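PDB 3BS0: TodX, which probably carries aromatic hydrocarbons such as toluene across the outer membrane as a monomeric beta barrel of the FadL family. Local coordinates for residues Y330-Y342 and N346-Q358. Residues are numbered along the deposited sequence; the frame is centred on the assembly and turned at random.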
loop_
_atom_site.group_PDB
_atom_site.type_symbol
_atom_site.label_atom_id
_atom_site.label_comp_id
_atom_site.label_asym_id
_atom_site.label_seq_id
_atom_site.Cartn_x
_atom_site.Cartn_y
_atom_site.Cartn_z
ATOM N N TYR A 330 -9.497 1.990 15.320
ATOM C CA TYR A 330 -9.630 2.596 13.995
ATOM C C TYR A 330 -10.745 3.606 13.756
ATOM O O TYR A 330 -11.880 3.421 14.195
ATOM C CB TYR A 330 -9.769 1.490 12.953
ATOM C CG TYR A 330 -8.492 0.756 12.645
ATOM C CD1 TYR A 330 -8.524 -0.552 12.167
ATOM C CD2 TYR A 330 -7.251 1.375 12.795
ATOM C CE1 TYR A 330 -7.355 -1.229 11.845
ATOM C CE2 TYR A 330 -6.072 0.705 12.474
ATOM C CZ TYR A 330 -6.133 -0.598 11.999
ATOM O OH TYR A 330 -4.976 -1.267 11.673
ATOM N N GLN A 331 -10.409 4.670 13.034
ATOM C CA GLN A 331 -11.383 5.694 12.687
ATOM C C GLN A 331 -11.314 6.012 11.197
ATOM O O GLN A 331 -10.238 6.219 10.645
ATOM C CB GLN A 331 -11.176 6.965 13.522
ATOM C CG GLN A 331 -9.728 7.334 13.844
ATOM C CD GLN A 331 -9.637 8.605 14.690
ATOM O OE1 GLN A 331 -9.967 9.700 14.229
ATOM N NE2 GLN A 331 -9.199 8.456 15.938
ATOM N N ASP A 332 -12.476 6.019 10.552
ATOM C CA ASP A 332 -12.587 6.301 9.127
ATOM C C ASP A 332 -11.674 7.458 8.769
ATOM O O ASP A 332 -11.600 8.429 9.510
ATOM C CB ASP A 332 -14.030 6.670 8.770
ATOM C CG ASP A 332 -15.010 5.535 9.018
ATOM O OD1 ASP A 332 -16.219 5.716 8.778
ATOM O OD2 ASP A 332 -14.580 4.455 9.452
ATOM N N ILE A 333 -10.976 7.355 7.641
ATOM C CA ILE A 333 -10.080 8.429 7.205
ATOM C C ILE A 333 -10.690 9.217 6.046
ATOM O O ILE A 333 -11.536 8.710 5.316
ATOM C CB ILE A 333 -8.695 7.884 6.758
ATOM C CG1 ILE A 333 -7.849 9.029 6.193
ATOM C CG2 ILE A 333 -8.865 6.785 5.727
ATOM C CD1 ILE A 333 -6.561 8.591 5.531
ATOM N N THR A 334 -10.257 10.459 5.876
ATOM C CA THR A 334 -10.777 11.286 4.801
ATOM C C THR A 334 -9.655 11.928 3.996
ATOM O O THR A 334 -8.739 12.545 4.544
ATOM C CB THR A 334 -11.703 12.374 5.355
ATOM O OG1 THR A 334 -12.794 11.751 6.041
ATOM C CG2 THR A 334 -12.252 13.239 4.229
ATOM N N VAL A 335 -9.743 11.782 2.680
ATOM C CA VAL A 335 -8.732 12.325 1.792
ATOM C C VAL A 335 -9.290 13.393 0.840
ATOM O O VAL A 335 -10.338 13.203 0.215
ATOM C CB VAL A 335 -8.106 11.191 0.971
ATOM C CG1 VAL A 335 -6.710 11.586 0.517
ATOM C CG2 VAL A 335 -8.085 9.914 1.795
ATOM N N ALA A 336 -8.576 14.514 0.746
ATOM C CA ALA A 336 -8.955 15.627 -0.124
ATOM C C ALA A 336 -7.835 15.846 -1.139
ATOM O O ALA A 336 -6.706 16.169 -0.764
ATOM C CB ALA A 336 -9.179 16.888 0.700
ATOM N N SER A 337 -8.155 15.684 -2.420
ATOM C CA SER A 337 -7.168 15.821 -3.483
ATOM C C SER A 337 -7.535 16.790 -4.609
ATOM O O SER A 337 -8.698 16.931 -4.975
ATOM C CB SER A 337 -6.895 14.437 -4.077
ATOM O OG SER A 337 -6.147 14.524 -5.274
ATOM N N ILE A 338 -6.523 17.459 -5.146
ATOM C CA ILE A 338 -6.697 18.391 -6.251
ATOM C C ILE A 338 -5.566 18.163 -7.259
ATOM O O ILE A 338 -4.411 17.932 -6.872
ATOM C CB ILE A 338 -6.661 19.868 -5.782
ATOM C CG1 ILE A 338 -6.747 20.791 -7.005
ATOM C CG2 ILE A 338 -5.393 20.139 -4.971
ATOM C CD1 ILE A 338 -6.566 22.265 -6.704
ATOM N N GLY A 339 -5.898 18.228 -8.549
ATOM C CA GLY A 339 -4.890 18.006 -9.571
ATOM C C GLY A 339 -4.978 18.861 -10.821
ATOM O O GLY A 339 -6.062 19.228 -11.280
ATOM N N THR A 340 -3.815 19.159 -11.383
ATOM C CA THR A 340 -3.729 19.980 -12.579
ATOM C C THR A 340 -2.995 19.312 -13.746
ATOM O O THR A 340 -1.988 18.608 -13.558
ATOM C CB THR A 340 -3.054 21.338 -12.250
ATOM O OG1 THR A 340 -4.067 22.331 -12.073
ATOM C CG2 THR A 340 -2.093 21.771 -13.363
ATOM N N ALA A 341 -3.526 19.550 -14.947
ATOM C CA ALA A 341 -2.980 19.033 -16.197
ATOM C C ALA A 341 -2.931 20.208 -17.176
ATOM O O ALA A 341 -3.871 20.996 -17.252
ATOM C CB ALA A 341 -3.874 17.934 -16.738
ATOM N N TYR A 342 -1.844 20.314 -17.934
ATOM C CA TYR A 342 -1.673 21.420 -18.872
ATOM C C TYR A 342 -1.075 21.008 -20.218
ATOM O O TYR A 342 0.031 20.474 -20.266
ATOM C CB TYR A 342 -0.768 22.481 -18.220
ATOM C CG TYR A 342 -0.554 23.750 -19.016
ATOM C CD1 TYR A 342 -1.607 24.633 -19.259
ATOM C CD2 TYR A 342 0.706 24.082 -19.504
ATOM C CE1 TYR A 342 -1.411 25.819 -19.964
ATOM C CE2 TYR A 342 0.918 25.266 -20.214
ATOM C CZ TYR A 342 -0.146 26.133 -20.440
ATOM O OH TYR A 342 0.054 27.314 -21.133
ATOM N N ASN A 346 1.982 20.128 -28.350
ATOM C CA ASN A 346 0.962 19.339 -29.013
ATOM C C ASN A 346 1.072 17.895 -28.520
ATOM O O ASN A 346 0.146 17.090 -28.665
ATOM C CB ASN A 346 1.151 19.396 -30.531
ATOM C CG ASN A 346 0.047 18.672 -31.280
ATOM O OD1 ASN A 346 0.140 17.471 -31.552
ATOM N ND2 ASN A 346 -1.020 19.399 -31.598
ATOM N N ASP A 347 2.210 17.582 -27.912
ATOM C CA ASP A 347 2.456 16.238 -27.419
ATOM C C ASP A 347 3.152 16.201 -26.059
ATOM O O ASP A 347 3.777 15.203 -25.695
ATOM C CB ASP A 347 3.254 15.457 -28.474
ATOM C CG ASP A 347 4.249 16.333 -29.230
ATOM O OD1 ASP A 347 4.578 15.989 -30.389
ATOM O OD2 ASP A 347 4.704 17.356 -28.664
ATOM N N LEU A 348 3.039 17.294 -25.312
ATOM C CA LEU A 348 3.622 17.372 -23.977
ATOM C C LEU A 348 2.611 17.960 -23.012
ATOM O O LEU A 348 2.141 19.074 -23.197
ATOM C CB LEU A 348 4.881 18.243 -23.957
ATOM C CG LEU A 348 5.491 18.413 -22.558
ATOM C CD1 LEU A 348 6.143 17.113 -22.129
ATOM C CD2 LEU A 348 6.509 19.541 -22.556
ATOM N N THR A 349 2.269 17.196 -21.986
ATOM C CA THR A 349 1.330 17.662 -20.982
ATOM C C THR A 349 2.141 17.817 -19.715
ATOM O O THR A 349 3.224 17.238 -19.595
ATOM C CB THR A 349 0.214 16.641 -20.721
ATOM O OG1 THR A 349 -0.591 16.487 -21.896
ATOM C CG2 THR A 349 -0.659 17.100 -19.564
ATOM N N LEU A 350 1.632 18.617 -18.786
ATOM C CA LEU A 350 2.295 18.834 -17.508
ATOM C C LEU A 350 1.236 18.694 -16.438
ATOM O O LEU A 350 0.173 19.306 -16.527
ATOM C CB LEU A 350 2.939 20.216 -17.459
ATOM C CG LEU A 350 4.071 20.360 -18.481
ATOM C CD1 LEU A 350 4.691 21.737 -18.364
ATOM C CD2 LEU A 350 5.129 19.285 -18.251
ATOM N N ARG A 351 1.529 17.862 -15.444
ATOM C CA ARG A 351 0.609 17.597 -14.350
ATOM C C ARG A 351 1.248 17.881 -13.000
ATOM O O ARG A 351 2.469 17.836 -12.858
ATOM C CB ARG A 351 0.160 16.136 -14.392
ATOM C CG ARG A 351 -0.569 15.763 -15.650
ATOM C CD ARG A 351 -0.765 14.258 -15.780
ATOM N NE ARG A 351 -1.587 13.958 -16.950
ATOM C CZ ARG A 351 -1.196 13.213 -17.974
ATOM N NH1 ARG A 351 0.014 12.671 -17.982
ATOM N NH2 ARG A 351 -2.008 13.028 -19.004
ATOM N N ALA A 352 0.405 18.174 -12.015
ATOM C CA ALA A 352 0.864 18.447 -10.658
ATOM C C ALA A 352 -0.341 18.422 -9.716
ATOM O O ALA A 352 -1.465 18.674 -10.139
ATOM C CB ALA A 352 1.575 19.814 -10.594
ATOM N N GLY A 353 -0.111 18.106 -8.447
ATOM C CA GLY A 353 -1.223 18.058 -7.519
ATOM C C GLY A 353 -0.858 18.003 -6.048
ATOM O O GLY A 353 0.312 18.095 -5.668
ATOM N N TYR A 354 -1.884 17.829 -5.219
ATOM C CA TYR A 354 -1.719 17.769 -3.776
ATOM C C TYR A 354 -2.810 16.923 -3.124
ATOM O O TYR A 354 -3.962 16.936 -3.561
ATOM C CB TYR A 354 -1.773 19.183 -3.200
ATOM C CG TYR A 354 -1.764 19.236 -1.687
ATOM C CD1 TYR A 354 -0.625 18.871 -0.966
ATOM C CD2 TYR A 354 -2.888 19.667 -0.976
ATOM C CE1 TYR A 354 -0.599 18.939 0.434
ATOM C CE2 TYR A 354 -2.878 19.736 0.417
ATOM C CZ TYR A 354 -1.728 19.373 1.117
ATOM O OH TYR A 354 -1.693 19.457 2.492
ATOM N N SER A 355 -2.444 16.189 -2.075
ATOM C CA SER A 355 -3.404 15.363 -1.347
ATOM C C SER A 355 -3.315 15.651 0.157
ATOM O O SER A 355 -2.260 16.040 0.665
ATOM C CB SER A 355 -3.153 13.879 -1.602
ATOM O OG SER A 355 -4.189 13.106 -1.023
ATOM N N TYR A 356 -4.424 15.448 0.862
ATOM C CA TYR A 356 -4.476 15.715 2.294
ATOM C C TYR A 356 -5.247 14.631 3.027
ATOM O O TYR A 356 -6.434 14.424 2.778
ATOM C CB TYR A 356 -5.144 17.071 2.525
ATOM C CG TYR A 356 -4.895 17.701 3.876
ATOM C CD1 TYR A 356 -5.200 19.045 4.091
ATOM C CD2 TYR A 356 -4.351 16.969 4.937
ATOM C CE1 TYR A 356 -4.968 19.652 5.323
ATOM C CE2 TYR A 356 -4.117 17.567 6.176
ATOM C CZ TYR A 356 -4.427 18.911 6.359
ATOM O OH TYR A 356 -4.191 19.527 7.569
ATOM N N ALA A 357 -4.564 13.944 3.935
ATOM C CA ALA A 357 -5.170 12.874 4.718
ATOM C C ALA A 357 -5.437 13.339 6.145
ATOM O O ALA A 357 -5.105 14.468 6.512
ATOM C CB ALA A 357 -4.252 11.658 4.732
ATOM N N GLN A 358 -6.041 12.465 6.946
ATOM C CA GLN A 358 -6.352 12.789 8.334
ATOM C C GLN A 358 -6.794 11.548 9.098
ATOM O O GLN A 358 -7.925 11.088 8.951
ATOM C CB GLN A 358 -7.457 13.845 8.400
ATOM C CG GLN A 358 -7.265 14.870 9.510
ATOM C CD GLN A 358 -8.295 15.987 9.453
ATOM O OE1 GLN A 358 -8.053 17.103 9.938
ATOM N NE2 GLN A 358 -9.455 15.693 8.868
#
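I338 and Y354 face each other across an antiparallel beta hairpin of the FadL-type outer-membrane barrel, whose strands 333-342 and 348-356 run at 166° to one another. Backbone bonds tie the hydrogen-bonded pairs A336-Y356, I338-Y354, T340-A352 and Y342-L350, that from Y356 N to A336 O being weak; at the centre I338 N reaches Y354 O at 3.1 Å with the donor nearly on the line of the C=O bond. On the outer surface the I338 and Y354 side chains cross at a slant, and I338 CG2, staggered between its own N and carbonyl carbon, lies 4.1 Å from Y354 CB. Y354 CG stands anti to its N (chi1 174°), which carries the ring off along its own strand until OH sits 3.8 Å above one face of the Y356 ring, towards its rim; R376 adds a cation-pi contact to that ring. Y342 and L350 meet at their CB atoms, 4.4 Å apart, while the Y342 ring leads away. The face bearing V335, S337, S355 and R351 turns into the barrel, where the N-terminal segment fills the lumen: S337 OG bonds to G17 O, and the extended R351 passes I12, A15 and M16 to weak polar links with E383 and N393. T349 CG2 lies 4.1 Å above the R351 guanidinium plane, towards its rim. Towards A357, V335 CG1 lies beside S355 OG, and I333 CD1 meets A357 CB at 3.9 Å.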